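Local structure of acyl-CoA dehydrogenase domain protein Tcur3483 (Thermomonospora curvata, 6WY9) at residues P108-N113 with F142-T147; I176-A181 with D185-A190; S218-V223 with V228-Y233. The protein binds a flavin adenine dinucleotide cofactor and, as a member of the acyl-CoA dehydrogenase family, probably oxidises a CH-CH bond of its substrate. All coordinates share one frame; numbering follows the deposited sequence.

Contact 1 (P108-N113 with F142-T147); sequences PFVTVN and FAIGYT. With FDA (dihydroflavine-adenine dinucleotide), chain C.
The Phe142 ring meets Thr111 at its edge, where Phe142 CD1 lies 4.1 Å from Thr111 CG2 near the ring plane. Further along, one face of the Tyr146 ring carries Ile144 CG2, 3.4 Å above its centre, while O2 of the reduced flavin comes in obliquely. This is the seam of the acyl-CoA dehydrogenase fold where the opening turn of helix 109-122, residues 109-113 of the N-terminal helical part, runs nearly perpendicular (99°) to strand 142-145 of the middle beta domain. Thr111 makes the polar link: its OG1 sits beside the backbone N (chi1 -63°) and accepts a nearly straight hydrogen bond from Phe142 N at 2.8 Å, while CG2 is left for the ring. With an alanine in place of Thr111, the Phe142 N-H would probably lose its acceptor and a gap would open at the ring edge. From the preceding residue, Val110 CG1 presses obliquely on Ile144 CG1 at 3.5 Å, so the helix also packs on the strand whose Ile144 carbonyl holds the flavin. The flavin pyrimidine is gripped largely by backbone: N3 donates to Ile144 O, and O2 takes two N-H groups, from Tyr146 N at 2.8 Å and Thr147 N at 2.7 Å. Tyr146 OH is held by Trp188 NE1. Thr147 adds the side-chain bond, its OG1 accepting from flavin N1 at 2.8 Å.

Contact 2 (I176-A181 with D185-A190); sequences IFTSGA and DYIWLA. With FDA (dihydroflavine-adenine dinucleotide), chain C.
Ala181 CB and Ile187 CD1 meet at 4.1 Å, the closest approach between a turn and the strand that follows it. The turn lies in the middle beta domain of the acyl-CoA dehydrogenase fold, on the connection that leaves strand 168-176 of one sheet and enters strand 186-192 of the other. Thr178 is the centre of an inverse gamma turn and also begins a type II beta turn, closed by Ala181 N donating to Thr178 O at 3.1 Å. The compact part is apolar. Ile187 keeps CG1 beside its backbone N (chi1 -45°) and folds again at chi2 -67°, which carries CD1 up to the alanine methyl; Thr178 CG2 is a looser neighbour of the same CD1 at 4.5 Å. Ala143 and Tyr233 also pack on Ile187, and Thr178 OG1 is taken up by Thr231 OG1. Away from this core the segments part. Asp185, at the start of its segment, turns away, partly exposed, and pairs with Arg63 in a salt bridge. Ser179, also partly exposed, faces the cofactor instead of the strand. Phe177 lays CB 3.5 Å from flavin C9A and packs on the backbone of a chain of another protein. Ser179 N donates to flavin O4 at 3.2 Å; its OG makes only a weak bond to that oxygen and stands 2.9 Å from flavin N5.

Contact 3 (S218-V223 with V228-Y233); sequences SPIQTV and VTATYY
Ser218 turns OG between its backbone N and carbonyl carbon (chi1 59°), which sets the hydroxyl in the plane of the Tyr232 ring, at its edge, 3.7 Å from CE2. Ile220 has CD1 extended (chi2 171°), so that it reaches along the neighbouring strand to lie 3.7 Å from Thr229 O, with Ala230 CB just beyond. Closer to its root, Ile220 CB rests 4.0 Å from Val228 CG2. The side chains of Ser218, Ile220, Val228 and Ala230 share one face of an antiparallel beta hairpin, strands 215-221 and 227-239, in the middle domain, strand 215-221 being outermost in the sheet within this chain. Ser218 with Ala230 and Ile220 with Val228 are its hydrogen-bonded pairs. Ala230 N meets Ser218 O in the carbonyl plane, whereas Ile220 N approaches Val228 O from 45° out of that plane, although the bond is short at 2.8 Å. Pro219 and Thr229 form the non-hydrogen-bonded pair between them, their side chains diverging; here Thr229 CA makes a C-H contact of 3.1 Å to Ser218 O. Beyond the pairing, Gln221 and Val223 hydrogen-bond through their backbone to a chain of another protein, and Thr222 OG1 bonds to Met226 O.

Contacts 1 and 2 are buried, while contact 3, whose centre is about 17 Å from that of the chain, is partly exposed; all three reach the flavin, contact 3 only through Val228. Contact 3 meets another protein chain with four residues, contact 2 with Phe177. Strands 142-145 and 186-192 are neighbours in one sheet, tied by backbone bonds such as Ala143 O to Trp188 N, so the first two contacts share a scaffold. Contact 3 belongs to the second sheet and is fastened to contact 2 by threonine hydroxyls. The chemistry shifts accordingly, from one side-chain-to-backbone bond plus apolar packing between helix and strand, through purely apolar packing beneath a turn, to regular antiparallel backbone pairing.

Contact 1 (P108-N113 with F142-T147)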
loop_
_atom_site.group_PDB
_atom_site.type_symbol
_atom_site.label_atom_id
_atom_site.label_comp_id
_atom_site.label_asym_id
_atom_site.label_seq_id
_atom_site.Cartn_x
_atom_site.Cartn_y
_atom_site.Cartn_z
ATOM N N PRO A 108 26.659 22.278 -6.331
ATOM C CA PRO A 108 27.624 21.275 -5.836
ATOM C C PRO A 108 27.317 20.844 -4.406
ATOM O O PRO A 108 28.093 21.100 -3.470
ATOM C CB PRO A 108 28.954 22.023 -5.950
ATOM C CG PRO A 108 28.581 23.446 -5.696
ATOM C CD PRO A 108 27.233 23.642 -6.329
ATOM N N PHE A 109 26.155 20.196 -4.220
ATOM C CA PHE A 109 25.709 19.794 -2.884
ATOM C C PHE A 109 26.786 18.966 -2.187
ATOM O O PHE A 109 27.221 19.262 -1.072
ATOM C CB PHE A 109 24.415 18.963 -2.963
ATOM C CG PHE A 109 23.158 19.745 -3.286
ATOM C CD1 PHE A 109 22.458 20.409 -2.294
ATOM C CD2 PHE A 109 22.635 19.748 -4.573
ATOM C CE1 PHE A 109 21.287 21.104 -2.596
ATOM C CE2 PHE A 109 21.465 20.433 -4.876
ATOM C CZ PHE A 109 20.798 21.111 -3.891
ATOM N N VAL A 110 27.194 17.880 -2.842
ATOM C CA VAL A 110 28.132 16.953 -2.213
ATOM C C VAL A 110 29.389 17.683 -1.758
ATOM O O VAL A 110 29.906 17.431 -0.670
ATOM C CB VAL A 110 28.462 15.790 -3.165
ATOM C CG1 VAL A 110 29.594 14.991 -2.642
ATOM C CG2 VAL A 110 27.263 14.895 -3.306
ATOM N N THR A 111 29.903 18.588 -2.578
ATOM C CA THR A 111 31.178 19.200 -2.233
ATOM C C THR A 111 31.009 20.249 -1.148
ATOM O O THR A 111 31.807 20.304 -0.206
ATOM C CB THR A 111 31.823 19.808 -3.478
ATOM O OG1 THR A 111 32.094 18.756 -4.422
ATOM C CG2 THR A 111 33.151 20.504 -3.107
ATOM N N VAL A 112 29.956 21.053 -1.249
ATOM C CA VAL A 112 29.762 22.188 -0.360
ATOM C C VAL A 112 29.064 21.785 0.924
ATOM O O VAL A 112 29.413 22.277 1.996
ATOM C CB VAL A 112 28.999 23.294 -1.103
ATOM C CG1 VAL A 112 28.408 24.311 -0.113
ATOM C CG2 VAL A 112 29.963 23.992 -2.035
ATOM N N ASN A 113 28.126 20.850 0.857
ATOM C CA ASN A 113 27.306 20.507 2.008
ATOM C C ASN A 113 27.639 19.179 2.635
ATOM O O ASN A 113 27.051 18.825 3.659
ATOM C CB ASN A 113 25.849 20.524 1.602
ATOM C CG ASN A 113 25.337 21.913 1.490
ATOM O OD1 ASN A 113 25.576 22.600 0.493
ATOM N ND2 ASN A 113 24.669 22.370 2.535
ATOM N N PHE A 142 34.546 17.867 -5.442
ATOM C CA PHE A 142 34.857 16.545 -4.926
ATOM C C PHE A 142 33.870 15.534 -5.469
ATOM O O PHE A 142 32.718 15.866 -5.744
ATOM C CB PHE A 142 34.781 16.483 -3.397
ATOM C CG PHE A 142 36.080 16.848 -2.688
ATOM C CD1 PHE A 142 36.446 18.168 -2.537
ATOM C CD2 PHE A 142 36.918 15.857 -2.153
ATOM C CE1 PHE A 142 37.643 18.513 -1.881
ATOM C CE2 PHE A 142 38.102 16.192 -1.492
ATOM C CZ PHE A 142 38.456 17.535 -1.360
ATOM N N ALA A 143 34.308 14.283 -5.567
ATOM C CA ALA A 143 33.404 13.178 -5.835
ATOM C C ALA A 143 33.578 12.135 -4.728
ATOM O O ALA A 143 34.648 12.026 -4.123
ATOM C CB ALA A 143 33.656 12.601 -7.256
ATOM N N ILE A 144 32.504 11.393 -4.425
ATOM C CA ILE A 144 32.510 10.441 -3.310
ATOM C C ILE A 144 32.906 9.061 -3.825
ATOM O O ILE A 144 32.197 8.469 -4.652
ATOM C CB ILE A 144 31.142 10.353 -2.608
ATOM C CG1 ILE A 144 30.685 11.694 -2.028
ATOM C CG2 ILE A 144 31.259 9.327 -1.459
ATOM C CD1 ILE A 144 31.652 12.262 -0.990
ATOM N N GLY A 145 33.974 8.509 -3.267
ATOM C CA GLY A 145 34.426 7.187 -3.658
ATOM C C GLY A 145 34.193 6.129 -2.593
ATOM O O GLY A 145 35.141 5.735 -1.906
ATOM N N TYR A 146 32.943 5.670 -2.424
ATOM C CA TYR A 146 32.651 4.608 -1.456
ATOM C C TYR A 146 32.448 3.250 -2.125
ATOM O O TYR A 146 33.206 2.293 -1.886
ATOM C CB TYR A 146 31.401 4.965 -0.650
ATOM C CG TYR A 146 31.560 6.130 0.296
ATOM C CD1 TYR A 146 32.815 6.598 0.667
ATOM C CD2 TYR A 146 30.438 6.755 0.818
ATOM C CE1 TYR A 146 32.934 7.667 1.530
ATOM C CE2 TYR A 146 30.555 7.791 1.668
ATOM C CZ TYR A 146 31.789 8.259 2.019
ATOM O OH TYR A 146 31.841 9.320 2.892
ATOM N N THR A 147 31.447 3.189 -3.005
ATOM C CA THR A 147 30.860 1.954 -3.493
ATOM C C THR A 147 31.821 1.208 -4.393
ATOM O O THR A 147 32.502 1.804 -5.231
ATOM C CB THR A 147 29.565 2.295 -4.253
ATOM O OG1 THR A 147 28.700 3.024 -3.375
ATOM C CG2 THR A 147 28.837 1.024 -4.769
HETATM P PA FDA C . 23.350 -3.938 -3.372
HETATM O O1A FDA C . 23.587 -5.067 -4.323
HETATM O O2A FDA C . 24.207 -3.823 -2.100
HETATM O O5B FDA C . 21.785 -4.112 -2.748
HETATM C C5B FDA C . 20.897 -4.142 -3.833
HETATM C C4B FDA C . 19.477 -4.203 -3.238
HETATM O O4B FDA C . 19.494 -5.359 -2.272
HETATM C C3B FDA C . 19.159 -3.024 -2.316
HETATM O O3B FDA C . 18.590 -1.965 -2.993
HETATM C C2B FDA C . 18.100 -3.630 -1.412
HETATM O O2B FDA C . 16.801 -3.858 -2.080
HETATM C C1B FDA C . 18.649 -5.060 -1.115
HETATM N N9A FDA C . 19.396 -5.180 0.135
HETATM C C8A FDA C . 20.764 -4.943 0.373
HETATM N N7A FDA C . 21.115 -5.220 1.623
HETATM C C5A FDA C . 19.955 -5.646 2.233
HETATM C C6A FDA C . 19.701 -6.044 3.555
HETATM N N6A FDA C . 20.675 -6.077 4.484
HETATM N N1A FDA C . 18.457 -6.416 3.928
HETATM C C2A FDA C . 17.522 -6.352 2.935
HETATM N N3A FDA C . 17.610 -5.984 1.633
HETATM C C4A FDA C . 18.869 -5.643 1.317
HETATM N N1 FDA C . 28.271 5.532 -4.559
HETATM C C2 FDA C . 29.477 6.201 -4.265
HETATM O O2 FDA C . 30.378 5.620 -3.621
HETATM N N3 FDA C . 29.582 7.508 -4.727
HETATM C C4 FDA C . 28.582 8.184 -5.464
HETATM O O4 FDA C . 28.780 9.329 -5.847
HETATM C C4X FDA C . 27.386 7.425 -5.720
HETATM N N5 FDA C . 26.351 8.018 -6.445
HETATM C C5X FDA C . 25.469 7.198 -7.097
HETATM C C6 FDA C . 24.718 7.654 -8.117
HETATM C C7 FDA C . 23.837 6.764 -8.781
HETATM C C7M FDA C . 23.069 7.282 -9.855
HETATM C C8 FDA C . 23.702 5.478 -8.408
HETATM C C8M FDA C . 22.776 4.552 -9.090
HETATM C C9 FDA C . 24.448 5.013 -7.338
HETATM C C9A FDA C . 25.336 5.872 -6.699
HETATM N N10 FDA C . 26.100 5.422 -5.609
HETATM C C10 FDA C . 27.253 6.151 -5.299
HETATM C "C1'" FDA C . 26.052 3.976 -5.249
HETATM C "C2'" FDA C . 25.034 3.694 -4.109
HETATM O "O2'" FDA C . 25.500 4.149 -2.931
HETATM C "C3'" FDA C . 24.863 2.107 -4.143
HETATM O "O3'" FDA C . 24.165 1.702 -5.304
HETATM C "C4'" FDA C . 24.180 1.614 -2.876
HETATM O "O4'" FDA C . 25.076 1.785 -1.833
HETATM C "C5'" FDA C . 23.722 0.148 -3.106
HETATM O "O5'" FDA C . 24.866 -0.625 -3.321
HETATM P P FDA C . 24.586 -1.674 -4.547
HETATM O O1P FDA C . 24.211 -0.841 -5.674
HETATM O O2P FDA C . 25.804 -2.581 -4.633
HETATM O O3P FDA C . 23.243 -2.580 -4.185
#

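Contact 2 (I176-A181 with D185-A190)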
loop_
_atom_site.group_PDB
_atom_site.type_symbol
_atom_site.label_atom_id
_atom_site.label_comp_id
_atom_site.label_asym_id
_atom_site.label_seq_id
_atom_site.Cartn_x
_atom_site.Cartn_y
_atom_site.Cartn_z
ATOM N N ILE A 176 32.667 2.200 -8.023
ATOM C CA ILE A 176 31.643 2.147 -9.056
ATOM C C ILE A 176 30.547 3.133 -8.692
ATOM O O ILE A 176 30.261 3.377 -7.514
ATOM C CB ILE A 176 31.106 0.690 -9.246
ATOM C CG1 ILE A 176 30.058 0.629 -10.375
ATOM C CG2 ILE A 176 30.507 0.182 -7.945
ATOM C CD1 ILE A 176 29.965 -0.726 -11.111
ATOM N N PHE A 177 29.937 3.734 -9.713
ATOM C CA PHE A 177 28.925 4.775 -9.516
ATOM C C PHE A 177 29.506 6.014 -8.810
ATOM O O PHE A 177 28.829 6.685 -8.015
ATOM C CB PHE A 177 27.676 4.267 -8.756
ATOM C CG PHE A 177 27.130 2.973 -9.271
ATOM C CD1 PHE A 177 26.623 2.877 -10.558
ATOM C CD2 PHE A 177 27.143 1.830 -8.471
ATOM C CE1 PHE A 177 26.155 1.640 -11.058
ATOM C CE2 PHE A 177 26.652 0.590 -8.953
ATOM C CZ PHE A 177 26.159 0.506 -10.255
ATOM N N THR A 178 30.740 6.363 -9.144
ATOM C CA THR A 178 31.392 7.554 -8.595
ATOM C C THR A 178 30.869 8.773 -9.338
ATOM O O THR A 178 31.505 9.250 -10.276
ATOM C CB THR A 178 32.910 7.461 -8.755
ATOM O OG1 THR A 178 33.378 6.150 -8.385
ATOM C CG2 THR A 178 33.589 8.504 -7.893
ATOM N N SER A 179 29.741 9.332 -8.876
ATOM C CA SER A 179 29.151 10.482 -9.558
ATOM C C SER A 179 30.096 11.662 -9.537
ATOM O O SER A 179 30.644 12.013 -8.485
ATOM C CB SER A 179 27.832 10.943 -8.919
ATOM O OG SER A 179 27.002 9.856 -8.649
ATOM N N GLY A 180 30.189 12.327 -10.686
ATOM C CA GLY A 180 31.019 13.490 -10.878
ATOM C C GLY A 180 32.508 13.205 -11.011
ATOM O O GLY A 180 33.287 14.156 -11.122
ATOM N N ALA A 181 32.947 11.945 -10.982
ATOM C CA ALA A 181 34.391 11.726 -10.999
ATOM C C ALA A 181 35.024 12.304 -12.260
ATOM O O ALA A 181 36.192 12.690 -12.235
ATOM C CB ALA A 181 34.741 10.241 -10.866
ATOM N N ASP A 185 37.869 17.465 -9.123
ATOM C CA ASP A 185 39.305 17.604 -8.918
ATOM C C ASP A 185 39.864 16.627 -7.895
ATOM O O ASP A 185 41.078 16.382 -7.901
ATOM C CB ASP A 185 39.643 19.017 -8.445
ATOM C CG ASP A 185 39.046 20.079 -9.325
ATOM O OD1 ASP A 185 39.419 20.158 -10.512
ATOM O OD2 ASP A 185 38.182 20.821 -8.830
ATOM N N TYR A 186 39.024 16.101 -6.997
ATOM C CA TYR A 186 39.476 15.183 -5.955
ATOM C C TYR A 186 38.402 14.148 -5.654
ATOM O O TYR A 186 37.204 14.444 -5.707
ATOM C CB TYR A 186 39.805 15.905 -4.658
ATOM C CG TYR A 186 40.914 16.919 -4.790
ATOM C CD1 TYR A 186 42.252 16.518 -4.808
ATOM C CD2 TYR A 186 40.624 18.267 -4.882
ATOM C CE1 TYR A 186 43.262 17.449 -4.924
ATOM C CE2 TYR A 186 41.623 19.203 -4.992
ATOM C CZ TYR A 186 42.937 18.790 -5.010
ATOM O OH TYR A 186 43.919 19.735 -5.120
ATOM N N ILE A 187 38.852 12.935 -5.314
ATOM C CA ILE A 187 37.989 11.867 -4.833
ATOM C C ILE A 187 38.110 11.791 -3.317
ATOM O O ILE A 187 39.222 11.768 -2.764
ATOM C CB ILE A 187 38.346 10.509 -5.476
ATOM C CG1 ILE A 187 38.557 10.663 -6.986
ATOM C CG2 ILE A 187 37.245 9.493 -5.214
ATOM C CD1 ILE A 187 37.277 11.027 -7.795
ATOM N N TRP A 188 36.962 11.757 -2.645
ATOM C CA TRP A 188 36.895 11.456 -1.218
ATOM C C TRP A 188 36.819 9.937 -1.123
ATOM O O TRP A 188 35.752 9.354 -1.294
ATOM C CB TRP A 188 35.682 12.148 -0.630
ATOM C CG TRP A 188 35.271 11.856 0.742
ATOM C CD1 TRP A 188 34.409 10.884 1.147
ATOM C CD2 TRP A 188 35.586 12.637 1.909
ATOM N NE1 TRP A 188 34.177 10.996 2.507
ATOM C CE2 TRP A 188 34.900 12.056 2.997
ATOM C CE3 TRP A 188 36.395 13.757 2.136
ATOM C CZ2 TRP A 188 35.007 12.547 4.298
ATOM C CZ3 TRP A 188 36.495 14.250 3.425
ATOM C CH2 TRP A 188 35.807 13.643 4.490
ATOM N N LEU A 189 37.964 9.283 -0.887
ATOM C CA LEU A 189 38.105 7.856 -1.172
ATOM C C LEU A 189 38.191 7.033 0.111
ATOM O O LEU A 189 39.105 7.229 0.926
ATOM C CB LEU A 189 39.324 7.590 -2.052
ATOM C CG LEU A 189 39.452 6.152 -2.557
ATOM C CD1 LEU A 189 38.369 5.850 -3.603
ATOM C CD2 LEU A 189 40.852 5.938 -3.123
ATOM N N ALA A 190 37.256 6.077 0.256
ATOM C CA ALA A 190 37.246 5.135 1.368
ATOM C C ALA A 190 38.110 3.931 1.009
ATOM O O ALA A 190 37.827 3.248 0.025
ATOM C CB ALA A 190 35.818 4.704 1.690
HETATM P PA FDA C . 23.350 -3.938 -3.372
HETATM O O1A FDA C . 23.587 -5.067 -4.323
HETATM O O2A FDA C . 24.207 -3.823 -2.100
HETATM O O5B FDA C . 21.785 -4.112 -2.748
HETATM C C5B FDA C . 20.897 -4.142 -3.833
HETATM C C4B FDA C . 19.477 -4.203 -3.238
HETATM O O4B FDA C . 19.494 -5.359 -2.272
HETATM C C3B FDA C . 19.159 -3.024 -2.316
HETATM O O3B FDA C . 18.590 -1.965 -2.993
HETATM C C2B FDA C . 18.100 -3.630 -1.412
HETATM O O2B FDA C . 16.801 -3.858 -2.080
HETATM C C1B FDA C . 18.649 -5.060 -1.115
HETATM N N9A FDA C . 19.396 -5.180 0.135
HETATM C C8A FDA C . 20.764 -4.943 0.373
HETATM N N7A FDA C . 21.115 -5.220 1.623
HETATM C C5A FDA C . 19.955 -5.646 2.233
HETATM C C6A FDA C . 19.701 -6.044 3.555
HETATM N N6A FDA C . 20.675 -6.077 4.484
HETATM N N1A FDA C . 18.457 -6.416 3.928
HETATM C C2A FDA C . 17.522 -6.352 2.935
HETATM N N3A FDA C . 17.610 -5.984 1.633
HETATM C C4A FDA C . 18.869 -5.643 1.317
HETATM N N1 FDA C . 28.271 5.532 -4.559
HETATM C C2 FDA C . 29.477 6.201 -4.265
HETATM O O2 FDA C . 30.378 5.620 -3.621
HETATM N N3 FDA C . 29.582 7.508 -4.727
HETATM C C4 FDA C . 28.582 8.184 -5.464
HETATM O O4 FDA C . 28.780 9.329 -5.847
HETATM C C4X FDA C . 27.386 7.425 -5.720
HETATM N N5 FDA C . 26.351 8.018 -6.445
HETATM C C5X FDA C . 25.469 7.198 -7.097
HETATM C C6 FDA C . 24.718 7.654 -8.117
HETATM C C7 FDA C . 23.837 6.764 -8.781
HETATM C C7M FDA C . 23.069 7.282 -9.855
HETATM C C8 FDA C . 23.702 5.478 -8.408
HETATM C C8M FDA C . 22.776 4.552 -9.090
HETATM C C9 FDA C . 24.448 5.013 -7.338
HETATM C C9A FDA C . 25.336 5.872 -6.699
HETATM N N10 FDA C . 26.100 5.422 -5.609
HETATM C C10 FDA C . 27.253 6.151 -5.299
HETATM C "C1'" FDA C . 26.052 3.976 -5.249
HETATM C "C2'" FDA C . 25.034 3.694 -4.109
HETATM O "O2'" FDA C . 25.500 4.149 -2.931
HETATM C "C3'" FDA C . 24.863 2.107 -4.143
HETATM O "O3'" FDA C . 24.165 1.702 -5.304
HETATM C "C4'" FDA C . 24.180 1.614 -2.876
HETATM O "O4'" FDA C . 25.076 1.785 -1.833
HETATM C "C5'" FDA C . 23.722 0.148 -3.106
HETATM O "O5'" FDA C . 24.866 -0.625 -3.321
HETATM P P FDA C . 24.586 -1.674 -4.547
HETATM O O1P FDA C . 24.211 -0.841 -5.674
HETATM O O2P FDA C . 25.804 -2.581 -4.633
HETATM O O3P FDA C . 23.243 -2.580 -4.185
#

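Contact 3 (S218-V223 with V228-Y233)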
loop_
_atom_site.group_PDB
_atom_site.type_symbol
_atom_site.label_atom_id
_atom_site.label_comp_id
_atom_site.label_asym_id
_atom_site.label_seq_id
_atom_site.Cartn_x
_atom_site.Cartn_y
_atom_site.Cartn_z
ATOM N N SER A 218 35.633 5.608 -16.263
ATOM C CA SER A 218 34.863 5.280 -17.466
ATOM C C SER A 218 33.383 5.532 -17.222
ATOM O O SER A 218 32.889 5.363 -16.099
ATOM C CB SER A 218 35.072 3.821 -17.923
ATOM O OG SER A 218 34.695 2.923 -16.894
ATOM N N PRO A 219 32.648 5.946 -18.254
ATOM C CA PRO A 219 31.272 6.392 -18.047
ATOM C C PRO A 219 30.309 5.236 -17.848
ATOM O O PRO A 219 30.506 4.141 -18.369
ATOM C CB PRO A 219 30.958 7.156 -19.342
ATOM C CG PRO A 219 31.834 6.518 -20.381
ATOM C CD PRO A 219 33.107 6.158 -19.648
ATOM N N ILE A 220 29.243 5.511 -17.085
ATOM C CA ILE A 220 28.080 4.636 -16.920
ATOM C C ILE A 220 26.827 5.494 -17.128
ATOM O O ILE A 220 26.593 6.435 -16.361
ATOM C CB ILE A 220 28.029 3.990 -15.515
ATOM C CG1 ILE A 220 29.262 3.105 -15.207
ATOM C CG2 ILE A 220 26.743 3.205 -15.352
ATOM C CD1 ILE A 220 29.276 2.659 -13.709
ATOM N N GLN A 221 26.013 5.168 -18.135
ATOM C CA GLN A 221 24.785 5.919 -18.406
ATOM C C GLN A 221 23.625 5.297 -17.649
ATOM O O GLN A 221 23.455 4.070 -17.672
ATOM C CB GLN A 221 24.453 5.936 -19.904
ATOM C CG GLN A 221 23.291 6.845 -20.244
ATOM C CD GLN A 221 23.595 7.783 -21.407
ATOM O OE1 GLN A 221 24.182 7.381 -22.422
ATOM N NE2 GLN A 221 23.192 9.047 -21.267
ATOM N N THR A 222 22.816 6.133 -17.005
ATOM C CA THR A 222 21.687 5.625 -16.234
ATOM C C THR A 222 20.385 5.825 -16.997
ATOM O O THR A 222 20.257 6.687 -17.867
ATOM C CB THR A 222 21.572 6.312 -14.870
ATOM O OG1 THR A 222 21.163 7.667 -15.106
ATOM C CG2 THR A 222 22.955 6.259 -14.147
ATOM N N VAL A 223 19.402 5.023 -16.621
ATOM C CA VAL A 223 18.113 5.101 -17.286
ATOM C C VAL A 223 17.483 6.484 -17.102
ATOM O O VAL A 223 16.687 6.940 -17.943
ATOM C CB VAL A 223 17.211 3.978 -16.760
ATOM C CG1 VAL A 223 16.870 4.207 -15.268
ATOM C CG2 VAL A 223 15.935 3.890 -17.664
ATOM N N VAL A 228 27.205 8.604 -14.600
ATOM C CA VAL A 228 28.137 8.488 -13.476
ATOM C C VAL A 228 29.345 7.711 -14.004
ATOM O O VAL A 228 29.533 7.640 -15.222
ATOM C CB VAL A 228 27.452 7.859 -12.244
ATOM C CG1 VAL A 228 26.285 8.774 -11.768
ATOM C CG2 VAL A 228 26.920 6.458 -12.558
ATOM N N THR A 229 30.197 7.149 -13.138
ATOM C CA THR A 229 31.435 6.530 -13.611
ATOM C C THR A 229 31.776 5.304 -12.782
ATOM O O THR A 229 31.214 5.061 -11.709
ATOM C CB THR A 229 32.645 7.488 -13.551
ATOM O OG1 THR A 229 33.019 7.694 -12.178
ATOM C CG2 THR A 229 32.310 8.842 -14.184
ATOM N N ALA A 230 32.691 4.513 -13.317
ATOM C CA ALA A 230 33.545 3.659 -12.510
ATOM C C ALA A 230 34.891 4.374 -12.431
ATOM O O ALA A 230 35.288 5.052 -13.374
ATOM C CB ALA A 230 33.700 2.260 -13.126
ATOM N N THR A 231 35.569 4.274 -11.295
ATOM C CA THR A 231 36.891 4.855 -11.183
ATOM C C THR A 231 37.862 3.753 -10.811
ATOM O O THR A 231 37.480 2.765 -10.172
ATOM C CB THR A 231 36.931 6.014 -10.164
ATOM O OG1 THR A 231 36.331 5.609 -8.917
ATOM C CG2 THR A 231 36.180 7.258 -10.735
ATOM N N TYR A 232 39.102 3.906 -11.269
ATOM C CA TYR A 232 40.157 2.909 -11.121
ATOM C C TYR A 232 41.397 3.556 -10.528
ATOM O O TYR A 232 41.752 4.678 -10.901
ATOM C CB TYR A 232 40.506 2.246 -12.483
ATOM C CG TYR A 232 39.272 1.661 -13.124
ATOM C CD1 TYR A 232 38.827 0.391 -12.778
ATOM C CD2 TYR A 232 38.514 2.400 -14.030
ATOM C CE1 TYR A 232 37.676 -0.138 -13.329
ATOM C CE2 TYR A 232 37.348 1.867 -14.598
ATOM C CZ TYR A 232 36.941 0.602 -14.239
ATOM O OH TYR A 232 35.795 0.050 -14.775
ATOM N N TYR A 233 42.060 2.827 -9.613
ATOM C CA TYR A 233 43.243 3.301 -8.883
ATOM C C TYR A 233 44.295 2.209 -8.977
ATOM O O TYR A 233 44.162 1.146 -8.353
ATOM C CB TYR A 233 42.915 3.637 -7.422
ATOM C CG TYR A 233 41.652 4.462 -7.320
ATOM C CD1 TYR A 233 40.410 3.856 -7.352
ATOM C CD2 TYR A 233 41.709 5.853 -7.237
ATOM C CE1 TYR A 233 39.223 4.620 -7.284
ATOM C CE2 TYR A 233 40.579 6.603 -7.178
ATOM C CZ TYR A 233 39.329 5.989 -7.202
ATOM O OH TYR A 233 38.200 6.740 -7.165
#